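Local coordinates for protein SsfX3 (Streptomyces sp. SF2575, PDB 3SKV) that probably transfers a salicylyl group onto a tetracycline intermediate, as a GDSL/SGNH-family acyltransferase with an added jelly-roll domain, at residues Glu128-Val133 against Asp146-Gly151. The protein carries 1 engineered substitution. Numbering follows the deposited sequence.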
# COMPACT_ATOMS: atom_id res chain seq x y z
N GLU A 128 -10.68 -1.53 15.52
CA GLU A 128 -10.89 -2.96 15.67
C GLU A 128 -11.72 -3.47 14.54
O GLU A 128 -12.69 -2.82 14.17
CB GLU A 128 -11.52 -3.27 17.03
CG GLU A 128 -10.51 -3.25 18.16
CD GLU A 128 -11.08 -3.64 19.51
OE1 GLU A 128 -11.36 -4.84 19.71
OE2 GLU A 128 -11.24 -2.74 20.36
N LEU A 129 -11.34 -4.63 13.97
CA LEU A 129 -12.06 -5.24 12.85
C LEU A 129 -13.46 -5.68 13.28
O LEU A 129 -13.59 -6.48 14.20
CB LEU A 129 -11.26 -6.40 12.21
CG LEU A 129 -11.90 -7.14 11.03
CD1 LEU A 129 -12.18 -6.22 9.84
CD2 LEU A 129 -11.01 -8.27 10.56
N ALA A 130 -14.49 -5.12 12.65
CA ALA A 130 -15.90 -5.39 12.95
C ALA A 130 -16.54 -6.30 11.93
O ALA A 130 -17.39 -7.11 12.29
CB ALA A 130 -16.68 -4.08 13.03
N ARG A 131 -16.16 -6.14 10.65
CA ARG A 131 -16.74 -6.95 9.56
C ARG A 131 -15.83 -7.04 8.37
O ARG A 131 -15.32 -6.02 7.89
CB ARG A 131 -18.10 -6.35 9.10
CG ARG A 131 -19.03 -7.28 8.29
CD ARG A 131 -19.83 -8.22 9.18
NE ARG A 131 -20.17 -7.58 10.45
CZ ARG A 131 -21.32 -6.96 10.69
NH1 ARG A 131 -22.28 -6.94 9.77
NH2 ARG A 131 -21.54 -6.37 11.86
N THR A 132 -15.67 -8.26 7.85
CA THR A 132 -14.98 -8.51 6.59
C THR A 132 -16.16 -8.79 5.66
O THR A 132 -17.00 -9.62 5.98
CB THR A 132 -13.92 -9.61 6.71
OG1 THR A 132 -12.97 -9.23 7.71
CG2 THR A 132 -13.15 -9.81 5.42
N VAL A 133 -16.29 -8.02 4.58
CA VAL A 133 -17.40 -8.09 3.62
C VAL A 133 -16.90 -8.65 2.30
O VAL A 133 -15.89 -8.18 1.78
CB VAL A 133 -18.03 -6.66 3.43
CG1 VAL A 133 -19.30 -6.69 2.58
CG2 VAL A 133 -18.32 -6.00 4.77
N ASP A 146 -24.70 -4.15 8.86
CA ASP A 146 -25.63 -3.86 9.94
C ASP A 146 -24.97 -4.35 11.20
O ASP A 146 -23.97 -5.05 11.14
CB ASP A 146 -26.97 -4.59 9.72
CG ASP A 146 -28.18 -3.96 10.39
OD1 ASP A 146 -28.00 -3.20 11.38
OD2 ASP A 146 -29.32 -4.27 9.96
N GLY A 147 -25.52 -3.97 12.32
CA GLY A 147 -25.03 -4.41 13.62
C GLY A 147 -23.67 -3.90 14.01
O GLY A 147 -22.83 -4.68 14.46
N LEU A 148 -23.43 -2.60 13.81
CA LEU A 148 -22.22 -1.92 14.25
C LEU A 148 -22.56 -1.36 15.62
O LEU A 148 -23.75 -1.15 15.90
CB LEU A 148 -21.83 -0.76 13.30
CG LEU A 148 -21.33 -1.13 11.91
CD1 LEU A 148 -21.05 0.11 11.10
CD2 LEU A 148 -20.08 -1.97 12.00
N PRO A 149 -21.56 -1.08 16.50
CA PRO A 149 -21.88 -0.50 17.81
C PRO A 149 -22.68 0.79 17.73
O PRO A 149 -22.50 1.57 16.80
CB PRO A 149 -20.50 -0.23 18.43
CG PRO A 149 -19.58 -1.14 17.71
CD PRO A 149 -20.10 -1.25 16.33
N ALA A 150 -23.56 1.01 18.71
CA ALA A 150 -24.33 2.25 18.78
C ALA A 150 -23.41 3.31 19.38
O ALA A 150 -22.41 2.98 20.04
CB ALA A 150 -25.55 2.03 19.66
N GLY A 151 -23.73 4.57 19.13
CA GLY A 151 -22.93 5.66 19.68
C GLY A 151 -21.85 6.12 18.73
O GLY A 151 -21.54 5.43 17.75
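R131 carries its guanidinium from strand 128-134 to the backbone oxygen of D146, in the loop 146-151. From CB, the side chain places CG anti to the backbone N (chi1 -162°), beside the carbonyl carbon. The chain then bends at chi2 and again at chi3. That double bend returns NE to the strand's own backbone, where R131 NE makes a weak hydrogen bond of 3.4 Å to A130 O, and swings CZ out to the loop. The guanidinium meets D146 O end-on: R131 NH1 to D146 O is 2.9 Å, and R131 NH2 to D146 O is also 2.9 Å. Both N-H...O angles are near 142°, as expected when two donors converge on a single acceptor, and the oxygen lies within about 10° of the guanidinium plane. G147 O lies off the end of R131 NH2, 3.4 Å away.

The strand is distorted where this side chain starts. A130 and R131 both have backbone hydrogen bonds with V123 of strand 120-125, two residues against one, a classic beta bulge, and the CB atoms of both point toward the loop. Strand and loop both belong to the N-terminal domain, whose beta strands fit the jelly roll known for this protein; the loop links strands 141-145 and 153-158. Beside the polar grip, A130 CB touches L148 CD2 at 4.1 Å, the one apolar side-chain pair here, with L148 buried. The CB of D146 points away from the strand, and R131 is bonded to its backbone carbonyl; separately, D146 OD1 accepts a hydrogen bond from G147 N at 2.8 Å.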